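Local coordinates for protein cytochrome c (Rhodothermus marinus, PDB 6CUN) that probably carries electrons through its heme c and, in this engineered form, works as a carbene transferase, holding an ethyl propionate carbene on the heme iron, at residues Glu10-Glu15 with Gln83-Met88; Asn73-Pro78 with Glu102-Glu107; Lys20-Gly25 with Gln108-Leu113. The protein carries 3 engineered substitutions. All coordinates share one frame; numbering follows the deposited sequence.

Interaction 1 (Glu10-Glu15 with Gln83-Met88). With CA1 (ethyl propionate), chain C.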
loop_
_atom_site.group_PDB
_atom_site.type_symbol
_atom_site.label_atom_id
_atom_site.label_comp_id
_atom_site.label_asym_id
_atom_site.label_seq_id
_atom_site.Cartn_x
_atom_site.Cartn_y
_atom_site.Cartn_z
ATOM N N GLU A 10 -7.290 4.034 -9.951
ATOM C CA GLU A 10 -6.307 5.037 -9.506
ATOM C C GLU A 10 -6.955 6.412 -9.414
ATOM O O GLU A 10 -6.588 7.202 -8.548
ATOM C CB GLU A 10 -5.066 5.078 -10.411
ATOM C CG GLU A 10 -4.078 3.927 -10.206
ATOM C CD GLU A 10 -3.331 4.071 -8.883
ATOM O OE1 GLU A 10 -2.290 4.817 -8.866
ATOM O OE2 GLU A 10 -3.850 3.555 -7.869
ATOM N N ALA A 11 -7.795 6.760 -10.368
ATOM C CA ALA A 11 -8.459 8.077 -10.345
ATOM C C ALA A 11 -9.352 8.203 -9.120
ATOM O O ALA A 11 -9.328 9.223 -8.419
ATOM C CB ALA A 11 -9.236 8.319 -11.619
ATOM N N LEU A 12 -10.081 7.146 -8.773
ATOM C CA LEU A 12 -10.913 7.234 -7.590
ATOM C C LEU A 12 -10.036 7.310 -6.345
ATOM O O LEU A 12 -10.373 8.058 -5.423
ATOM C CB LEU A 12 -11.891 6.063 -7.464
ATOM C CG LEU A 12 -12.924 6.284 -6.324
ATOM C CD1 LEU A 12 -13.547 7.675 -6.101
ATOM C CD2 LEU A 12 -14.057 5.299 -6.538
ATOM N N ALA A 13 -8.929 6.526 -6.299
ATOM C CA ALA A 13 -8.003 6.639 -5.170
ATOM C C ALA A 13 -7.468 8.080 -5.041
ATOM O O ALA A 13 -7.363 8.601 -3.927
ATOM C CB ALA A 13 -6.863 5.648 -5.300
ATOM N N ALA A 14 -7.166 8.716 -6.157
ATOM C CA ALA A 14 -6.674 10.099 -6.097
ATOM C C ALA A 14 -7.718 11.029 -5.537
ATOM O O ALA A 14 -7.441 11.866 -4.678
ATOM C CB ALA A 14 -6.240 10.556 -7.482
ATOM N N GLU A 15 -8.939 10.908 -6.020
ATOM C CA GLU A 15 -10.014 11.778 -5.505
ATOM C C GLU A 15 -10.185 11.640 -3.984
ATOM O O GLU A 15 -10.311 12.623 -3.257
ATOM C CB GLU A 15 -11.289 11.466 -6.237
ATOM C CG GLU A 15 -12.333 12.560 -6.015
ATOM C CD GLU A 15 -13.649 12.314 -6.692
ATOM O OE1 GLU A 15 -14.517 13.184 -6.501
ATOM O OE2 GLU A 15 -13.790 11.301 -7.420
ATOM N N GLN A 83 -14.383 3.657 3.169
ATOM C CA GLN A 83 -15.711 4.265 2.942
ATOM C C GLN A 83 -16.050 4.427 1.473
ATOM O O GLN A 83 -17.238 4.324 1.112
ATOM C CB GLN A 83 -15.790 5.620 3.619
ATOM C CG GLN A 83 -15.839 5.551 5.133
ATOM C CD GLN A 83 -15.354 6.823 5.807
ATOM O OE1 GLN A 83 -14.924 7.785 5.145
ATOM N NE2 GLN A 83 -15.397 6.834 7.139
ATOM N N ARG A 84 -15.056 4.716 0.622
ATOM C CA ARG A 84 -15.326 5.245 -0.713
ATOM C C ARG A 84 -14.743 4.484 -1.892
ATOM O O ARG A 84 -15.159 4.752 -3.008
ATOM C CB ARG A 84 -14.917 6.730 -0.797
ATOM C CG ARG A 84 -15.720 7.663 0.113
ATOM C CD ARG A 84 -15.139 9.079 0.163
ATOM N NE ARG A 84 -14.990 9.674 -1.175
ATOM C CZ ARG A 84 -14.244 10.743 -1.481
ATOM N NH1 ARG A 84 -13.545 11.402 -0.544
ATOM N NH2 ARG A 84 -14.189 11.163 -2.748
ATOM N N HIS A 85 -13.778 3.585 -1.692
ATOM C CA HIS A 85 -13.108 2.961 -2.818
ATOM C C HIS A 85 -13.674 1.567 -3.022
ATOM O O HIS A 85 -13.620 0.749 -2.125
ATOM C CB HIS A 85 -11.597 2.877 -2.652
ATOM C CG HIS A 85 -10.899 2.665 -3.951
ATOM N ND1 HIS A 85 -10.884 1.446 -4.602
ATOM C CD2 HIS A 85 -10.248 3.537 -4.760
ATOM C CE1 HIS A 85 -10.267 1.592 -5.762
ATOM N NE2 HIS A 85 -9.855 2.855 -5.878
ATOM N N PRO A 86 -14.251 1.302 -4.208
ATOM C CA PRO A 86 -14.948 0.018 -4.370
ATOM C C PRO A 86 -14.071 -1.208 -4.137
ATOM O O PRO A 86 -14.540 -2.196 -3.624
ATOM C CB PRO A 86 -15.432 0.062 -5.815
ATOM C CG PRO A 86 -15.611 1.519 -6.084
ATOM C CD PRO A 86 -14.439 2.161 -5.386
ATOM N N VAL A 87 -12.796 -1.140 -4.531
ATOM C CA VAL A 87 -11.909 -2.262 -4.330
ATOM C C VAL A 87 -11.740 -2.526 -2.854
ATOM O O VAL A 87 -11.843 -3.672 -2.378
ATOM C CB VAL A 87 -10.546 -2.055 -5.015
ATOM C CG1 VAL A 87 -9.614 -3.209 -4.687
ATOM C CG2 VAL A 87 -10.712 -1.874 -6.536
ATOM N N MET A 88 -11.482 -1.454 -2.108
ATOM C CA MET A 88 -11.314 -1.591 -0.657
ATOM C C MET A 88 -12.600 -1.998 0.096
ATOM O O MET A 88 -12.531 -2.755 1.078
ATOM C CB MET A 88 -10.740 -0.305 -0.045
ATOM C CG MET A 88 -10.344 -0.463 1.388
ATOM S SD MET A 88 -9.033 -1.636 1.643
ATOM C CE MET A 88 -7.621 -0.734 1.020
HETATM C CX5 CA1 C . -2.989 -0.238 5.538
HETATM C CX6 CA1 C . -3.737 -1.541 5.654
HETATM C CX7 CA1 C . -5.122 -1.376 5.939
HETATM O OX8 CA1 C . -5.581 -1.392 7.065
HETATM O OX9 CA1 C . -5.963 -1.216 4.807
HETATM C CJ1 CA1 C . -7.391 -1.180 4.970
HETATM C CJ2 CA1 C . -7.843 0.237 4.802
#

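Interaction 2 (Asn73-Pro78 with Glu102-Glu107). Engineered in segment 73-78: T74 (natural residue Val). Engineered in segment 102-107: E102 (natural residue Met). With HEC (heme c), chain B; CA1 (ethyl propionate), chain C.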
loop_
_atom_site.group_PDB
_atom_site.type_symbol
_atom_site.label_atom_id
_atom_site.label_comp_id
_atom_site.label_asym_id
_atom_site.label_seq_id
_atom_site.Cartn_x
_atom_site.Cartn_y
_atom_site.Cartn_z
ATOM N N ASN A 73 -2.703 5.755 -0.549
ATOM C CA ASN A 73 -3.852 6.244 0.188
ATOM C C ASN A 73 -4.461 5.185 1.101
ATOM O O ASN A 73 -5.104 5.532 2.078
ATOM C CB ASN A 73 -4.867 6.894 -0.723
ATOM C CG ASN A 73 -4.355 8.212 -1.255
ATOM O OD1 ASN A 73 -3.458 8.821 -0.668
ATOM N ND2 ASN A 73 -4.918 8.691 -2.381
ATOM N N THR A 74 -4.212 3.899 0.808
ATOM C CA THR A 74 -4.566 2.848 1.782
ATOM C C THR A 74 -3.790 3.050 3.079
ATOM O O THR A 74 -4.339 2.968 4.171
ATOM C CB THR A 74 -4.302 1.492 1.175
ATOM O OG1 THR A 74 -5.221 1.266 0.112
ATOM C CG2 THR A 74 -4.525 0.420 2.209
ATOM N N MET A 75 -2.491 3.372 2.958
ATOM C CA MET A 75 -1.697 3.647 4.139
ATOM C C MET A 75 -2.028 4.971 4.819
ATOM O O MET A 75 -2.016 5.083 6.047
ATOM C CB MET A 75 -0.199 3.659 3.791
ATOM C CG MET A 75 0.379 2.291 3.558
ATOM S SD MET A 75 2.153 2.338 3.249
ATOM C CE MET A 75 2.150 2.420 1.477
ATOM N N LEU A 76 -2.299 5.992 4.030
ATOM C CA LEU A 76 -2.425 7.335 4.568
ATOM C C LEU A 76 -3.851 7.755 4.900
ATOM O O LEU A 76 -4.082 8.680 5.692
ATOM C CB LEU A 76 -1.801 8.338 3.617
ATOM C CG LEU A 76 -0.328 8.145 3.413
ATOM C CD1 LEU A 76 0.110 9.013 2.252
ATOM C CD2 LEU A 76 0.426 8.512 4.668
ATOM N N ASN A 77 -4.813 7.077 4.301
ATOM C CA ASN A 77 -6.218 7.392 4.513
ATOM C C ASN A 77 -7.035 6.128 4.455
ATOM O O ASN A 77 -7.938 6.001 3.643
ATOM C CB ASN A 77 -6.674 8.357 3.413
ATOM C CG ASN A 77 -8.069 8.932 3.646
ATOM O OD1 ASN A 77 -8.693 8.760 4.697
ATOM N ND2 ASN A 77 -8.574 9.607 2.613
ATOM N N PRO A 78 -6.748 5.208 5.388
ATOM C CA PRO A 78 -7.477 3.947 5.338
ATOM C C PRO A 78 -8.995 4.119 5.494
ATOM O O PRO A 78 -9.760 3.434 4.802
ATOM C CB PRO A 78 -6.878 3.148 6.486
ATOM C CG PRO A 78 -6.262 4.143 7.399
ATOM C CD PRO A 78 -5.772 5.237 6.484
ATOM N N GLU A 102 -2.092 2.750 13.067
ATOM C CA GLU A 102 -0.870 3.424 12.645
ATOM C C GLU A 102 -1.191 4.770 12.001
ATOM O O GLU A 102 -2.280 4.951 11.453
ATOM C CB GLU A 102 -0.093 2.550 11.651
ATOM N N ALA A 103 -0.247 5.696 12.070
ATOM C CA ALA A 103 -0.382 7.014 11.485
ATOM C C ALA A 103 0.957 7.385 10.831
ATOM O O ALA A 103 1.737 8.208 11.335
ATOM C CB ALA A 103 -0.746 8.033 12.549
ATOM N N LEU A 104 1.206 6.774 9.686
ATOM C CA LEU A 104 2.472 6.997 8.966
ATOM C C LEU A 104 2.493 8.332 8.312
ATOM O O LEU A 104 1.475 8.904 7.936
ATOM C CB LEU A 104 2.573 5.969 7.829
ATOM C CG LEU A 104 2.628 4.516 8.065
ATOM C CD1 LEU A 104 2.167 3.862 6.753
ATOM C CD2 LEU A 104 3.960 3.999 8.525
ATOM N N SER A 105 3.697 8.846 8.097
ATOM C CA SER A 105 3.890 10.010 7.222
ATOM C C SER A 105 3.869 9.619 5.769
ATOM O O SER A 105 4.084 8.461 5.429
ATOM C CB SER A 105 5.175 10.718 7.534
ATOM O OG SER A 105 6.266 9.918 7.156
ATOM N N GLU A 106 3.668 10.603 4.888
ATOM C CA GLU A 106 3.759 10.333 3.469
ATOM C C GLU A 106 5.162 9.814 3.099
ATOM O O GLU A 106 5.284 8.927 2.265
ATOM C CB GLU A 106 3.386 11.564 2.642
ATOM C CG GLU A 106 3.305 11.254 1.159
ATOM C CD GLU A 106 2.958 12.450 0.291
ATOM O OE1 GLU A 106 3.019 13.615 0.752
ATOM O OE2 GLU A 106 2.664 12.144 -0.908
ATOM N N GLU A 107 6.210 10.372 3.718
ATOM C CA GLU A 107 7.558 9.906 3.453
ATOM C C GLU A 107 7.699 8.426 3.777
ATOM O O GLU A 107 8.271 7.663 2.979
ATOM C CB GLU A 107 8.543 10.724 4.299
ATOM C CG GLU A 107 10.013 10.414 3.992
ATOM C CD GLU A 107 11.004 10.954 4.961
ATOM O OE1 GLU A 107 10.705 10.933 6.211
ATOM O OE2 GLU A 107 12.113 11.393 4.529
HETATM FE FE HEC B . -3.072 -3.336 5.452
HETATM C CHA HEC B . -5.489 -4.103 3.142
HETATM C CHB HEC B . -1.059 -2.267 2.972
HETATM C CHC HEC B . -0.834 -2.296 7.771
HETATM C CHD HEC B . -4.916 -4.816 7.882
HETATM N NA HEC B . -3.246 -3.190 3.467
HETATM C C1A HEC B . -4.310 -3.545 2.658
HETATM C C2A HEC B . -4.015 -3.227 1.270
HETATM C C3A HEC B . -2.791 -2.682 1.270
HETATM C C4A HEC B . -2.291 -2.695 2.610
HETATM C CMA HEC B . -2.014 -2.143 0.067
HETATM C CAA HEC B . -4.946 -3.497 0.084
HETATM C CBA HEC B . -4.533 -4.798 -0.592
HETATM C CGA HEC B . -5.118 -5.048 -1.954
HETATM O O1A HEC B . -4.918 -6.149 -2.532
HETATM O O2A HEC B . -5.722 -4.108 -2.529
HETATM N NB HEC B . -1.303 -2.476 5.378
HETATM C C1B HEC B . -0.562 -2.193 4.234
HETATM C C2B HEC B . 0.741 -1.726 4.610
HETATM C C3B HEC B . 0.814 -1.694 5.944
HETATM C C4B HEC B . -0.457 -2.173 6.447
HETATM C CMB HEC B . 1.809 -1.360 3.599
HETATM C CAB HEC B . 2.012 -1.262 6.831
HETATM C CBB HEC B . 2.159 0.289 6.686
HETATM N NC HEC B . -2.923 -3.476 7.435
HETATM C C1C HEC B . -1.919 -2.993 8.226
HETATM C C2C HEC B . -2.129 -3.384 9.605
HETATM C C3C HEC B . -3.260 -4.107 9.630
HETATM C C4C HEC B . -3.788 -4.157 8.291
HETATM C CMC HEC B . -1.180 -3.025 10.727
HETATM C CAC HEC B . -3.809 -4.892 10.879
HETATM C CBC HEC B . -4.149 -4.001 12.067
HETATM N ND HEC B . -4.824 -4.245 5.518
HETATM C C1D HEC B . -5.442 -4.823 6.642
HETATM C C2D HEC B . -6.701 -5.378 6.249
HETATM C C3D HEC B . -6.860 -5.185 4.944
HETATM C C4D HEC B . -5.690 -4.468 4.456
HETATM C CMD HEC B . -7.632 -6.091 7.261
HETATM C CAD HEC B . -8.061 -5.587 4.078
HETATM C CBD HEC B . -9.129 -4.499 4.134
HETATM C CGD HEC B . -9.823 -4.383 5.466
HETATM O O1D HEC B . -10.510 -5.423 5.831
HETATM O O2D HEC B . -9.767 -3.382 6.220
HETATM C CX5 CA1 C . -2.989 -0.238 5.538
HETATM C CX6 CA1 C . -3.737 -1.541 5.654
HETATM C CX7 CA1 C . -5.122 -1.376 5.939
HETATM O OX8 CA1 C . -5.581 -1.392 7.065
HETATM O OX9 CA1 C . -5.963 -1.216 4.807
HETATM C CJ1 CA1 C . -7.391 -1.180 4.970
HETATM C CJ2 CA1 C . -7.843 0.237 4.802
#

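Interaction 3 (Lys20-Gly25 with Gln108-Leu113)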
loop_
_atom_site.group_PDB
_atom_site.type_symbol
_atom_site.label_atom_id
_atom_site.label_comp_id
_atom_site.label_asym_id
_atom_site.label_seq_id
_atom_site.Cartn_x
_atom_site.Cartn_y
_atom_site.Cartn_z
ATOM N N LYS A 20 -2.374 12.303 -4.798
ATOM C CA LYS A 20 -3.030 12.481 -6.087
ATOM C C LYS A 20 -2.313 11.842 -7.250
ATOM O O LYS A 20 -2.946 11.449 -8.223
ATOM C CB LYS A 20 -3.217 13.989 -6.351
ATOM C CG LYS A 20 -3.962 14.703 -5.256
ATOM C CD LYS A 20 -5.407 14.271 -5.126
ATOM C CE LYS A 20 -6.098 14.809 -3.920
ATOM N NZ LYS A 20 -7.545 14.484 -3.910
ATOM N N GLN A 21 -0.996 11.753 -7.167
ATOM C CA GLN A 21 -0.148 11.254 -8.261
ATOM C C GLN A 21 1.107 10.708 -7.638
ATOM O O GLN A 21 1.572 11.302 -6.669
ATOM C CB GLN A 21 0.200 12.398 -9.241
ATOM N N VAL A 22 1.682 9.661 -8.213
ATOM C CA VAL A 22 3.011 9.191 -7.870
ATOM C C VAL A 22 3.712 8.850 -9.165
ATOM O O VAL A 22 3.297 7.940 -9.877
ATOM C CB VAL A 22 2.936 7.922 -6.970
ATOM C CG1 VAL A 22 4.345 7.489 -6.566
ATOM C CG2 VAL A 22 2.034 8.115 -5.782
ATOM N N SER A 23 4.810 9.550 -9.459
ATOM C CA SER A 23 5.652 9.220 -10.593
ATOM C C SER A 23 6.693 8.242 -10.099
ATOM O O SER A 23 7.419 8.504 -9.095
ATOM C CB SER A 23 6.328 10.468 -11.214
ATOM O OG SER A 23 5.342 11.441 -11.505
ATOM N N LEU A 24 6.765 7.104 -10.765
ATOM C CA LEU A 24 7.647 6.057 -10.316
ATOM C C LEU A 24 8.922 6.039 -11.129
ATOM O O LEU A 24 8.864 6.104 -12.349
ATOM C CB LEU A 24 6.932 4.723 -10.438
ATOM C CG LEU A 24 5.690 4.560 -9.567
ATOM C CD1 LEU A 24 4.982 3.289 -10.025
ATOM C CD2 LEU A 24 6.073 4.510 -8.089
ATOM N N GLY A 25 10.058 5.889 -10.454
ATOM C CA GLY A 25 11.327 5.805 -11.163
ATOM C C GLY A 25 11.334 4.593 -12.075
ATOM O O GLY A 25 10.653 3.609 -11.803
ATOM N N GLN A 108 7.215 8.029 4.928
ATOM C CA GLN A 108 7.252 6.619 5.337
ATOM C C GLN A 108 6.473 5.737 4.402
ATOM O O GLN A 108 6.945 4.654 3.962
ATOM C CB GLN A 108 6.764 6.441 6.751
ATOM C CG GLN A 108 7.660 7.043 7.791
ATOM C CD GLN A 108 7.036 7.005 9.155
ATOM O OE1 GLN A 108 5.861 7.336 9.367
ATOM N NE2 GLN A 108 7.839 6.592 10.147
ATOM N N ALA A 109 5.275 6.175 4.013
ATOM C CA ALA A 109 4.475 5.421 3.084
ATOM C C ALA A 109 5.169 5.251 1.754
ATOM O O ALA A 109 5.094 4.196 1.128
ATOM C CB ALA A 109 3.107 6.068 2.950
ATOM N N ARG A 110 5.831 6.316 1.266
ATOM C CA ARG A 110 6.514 6.237 -0.015
ATOM C C ARG A 110 7.678 5.269 0.057
ATOM O O ARG A 110 7.938 4.561 -0.919
ATOM C CB ARG A 110 6.996 7.640 -0.424
ATOM C CG ARG A 110 7.714 7.671 -1.770
ATOM C CD ARG A 110 6.807 7.262 -2.912
ATOM N NE ARG A 110 7.555 7.138 -4.169
ATOM C CZ ARG A 110 8.296 6.100 -4.517
ATOM N NH1 ARG A 110 8.333 4.984 -3.805
ATOM N NH2 ARG A 110 8.929 6.151 -5.710
ATOM N N ALA A 111 8.407 5.201 1.190
ATOM C CA ALA A 111 9.463 4.219 1.368
ATOM C C ALA A 111 8.895 2.808 1.332
ATOM O O ALA A 111 9.457 1.917 0.676
ATOM C CB ALA A 111 10.237 4.476 2.648
ATOM N N ILE A 112 7.801 2.596 2.049
ATOM C CA ILE A 112 7.146 1.274 2.017
ATOM C C ILE A 112 6.713 0.922 0.609
ATOM O O ILE A 112 6.874 -0.214 0.196
ATOM C CB ILE A 112 6.005 1.205 3.019
ATOM C CG1 ILE A 112 6.560 1.328 4.447
ATOM C CG2 ILE A 112 5.223 -0.102 2.852
ATOM C CD1 ILE A 112 5.477 1.506 5.470
ATOM N N LEU A 113 6.160 1.867 -0.154
ATOM C CA LEU A 113 5.801 1.605 -1.539
ATOM C C LEU A 113 7.004 1.112 -2.305
ATOM O O LEU A 113 6.904 0.177 -3.101
ATOM C CB LEU A 113 5.148 2.847 -2.177
ATOM C CG LEU A 113 4.819 2.696 -3.648
ATOM C CD1 LEU A 113 3.764 1.637 -3.903
ATOM C CD2 LEU A 113 4.383 4.012 -4.245
HETATM O O HOH W 1 8.162 9.152 -6.323
#

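Interaction 1 (Glu10-Glu15 with Gln83-Met88)
L12 and P86 meet in the tightest spot of this contact, where CD2 of L12 presses on CD of P86 at 3.4 Å, closer than usual for two carbons. The leucine gets there because its CG lies anti to the backbone N (chi1 -171°), which sends the branch out from helix 9-16; L12 CD2 also lies 3.7 Å from the R84 carbonyl O. Alongside, the imidazole of H85 slides past L12 in the opposite direction. H85 CD2 comes edge-on, in plane, to A13 N at 3.6 Å, while CB of A13 packs against H85 CD2 at 4.0 Å. Both ring nitrogens are occupied. H85 holds the N-cap position of helix 86-95, and its ND1 accepts from V87 N in a capping bond (3.2 Å, tilted 19° out of the ring plane); NE2 is hydrogen-bonded to P9 O, and Y70 meets the ring edge-to-face. Replacing the imidazole by an alanine's methyl is likely to leave the first turn of helix 86-95 without this capping bond and P9 O without this partner, and to open a gap beside A13. The outer side is looser. E15, extended, crosses R84 at about a right angle, and E15 OE1 stays 4.3 Å from R84 NH2, too far for a salt bridge; any attraction between the charges is probably weak and long-range. The contact thus illustrates how one histidine can serve two helices: accepting at ND1 and bonded to a carbonyl at NE2, it is probably uncharged with its proton on NE2, joining the N-terminal helix to the helix whose M88 borders the carbene.

Interaction 2 (Asn73-Pro78 with Glu102-Glu107)
M75 and L104 meet on the side of helix 68-76 that faces the heme edge, and the methionine can be followed atom by atom. M75 CB touches CD1 of L104 at 3.8 Å. With CG set beside the backbone N (chi1 -75°), the chain runs on toward the porphyrin, where CG still packs on L104 and begins to meet the heme methyl CMB. M75 SD touches both, 3.7 Å from heme CMB and 3.8 Å from L104 CD1. The bend at chi3 (-93°) then turns CE toward the backbone of A109 on helix 106-121. CD1 of L104 is itself 3.6 Å from heme CBB, so one leucine methyl joins the methionine to the cofactor.

Farther from the heme, L76 brings CD2 to 3.5 Å from L104 O, just before S105 caps helix 106-121, and its CD1 lies against the extended stem of E106. On the heme-facing side the engineered T74 points CG2 at the carbene ester oxygen OX9 (3.4 Å), its OG1 being hydrogen-bonded to Y70 O, and P78 CB packs on the ethyl end. The carbene carbon is bound to the heme iron, CA1 CX6 to HEC FE being 1.9 Å. The segments themselves meet by van der Waals packing: L76 lies on the L104 and S105 carbonyls and the E106 stem, while the apolar M75–L104 pair packs against the heme rim and T74 and P78 line the carbene pocket.

Interaction 3 (Lys20-Gly25 with Gln108-Leu113)
The guanidinium of R110 has CD2 of L24 over one face, 4.1 Å from NH2, and a water in plane at its edge. That water takes the N-H of R110 NE (3.0 Å) and donates to S23 O (2.9 Å), so a single molecule bridges the loop carbonyl to the helix side chain. V22 approaches obliquely, its CG1 4.0 Å from R110 NE. The arginine reaches this position because its chain bends at chi2 (63°) while CG remains anti to the backbone N, and its NH1 is held by a salt bridge to E114. The charged end is thus fixed by a carboxylate and a water, while the loop supplies mostly hydrocarbon.

The apolar half of the contact is formed by L113: its CD2 meets CG1 of V22 and CD2 of L24, each at 4.2 Å, the V22 and L113 branches sliding past one another in opposite directions. The irregular segment 20-25, which lies between helix 9-16 and helix 30-44, therefore drapes over helix 106-121. P68, at the start of helix 68-76, touches both V22 and L113, so the loop lies over helix 106-121 next to helix 68-76, with L32 of helix 30-44 packing on R110.

Interactions 1 and 3 fasten the N-terminal part of a small all-helical cytochrome c, and interaction 2 joins helix 68-76 to the start of helix 106-121. In chain order the segments run 10-15, 20-25, 73-78, 83-88, 102-107 and 108-113: interaction 1 alternates with each of the others, whereas both segments of interaction 2 fall between those of interaction 3. Centres of interactions 2 and 3, which share helix 106-121, are about 11 Å apart; 1 and 2 lie about 15 Å apart, 1 and 3 about 17 Å. N73 ND2 probably hydrogen-bonds to A13 O, and K20 NZ to A14 O, linking 1 with 2 and 1 with 3. Interactions 1 and 2 both border the carbene. The N-terminal helix and the loop after it thus pack over helices that line the heme pocket.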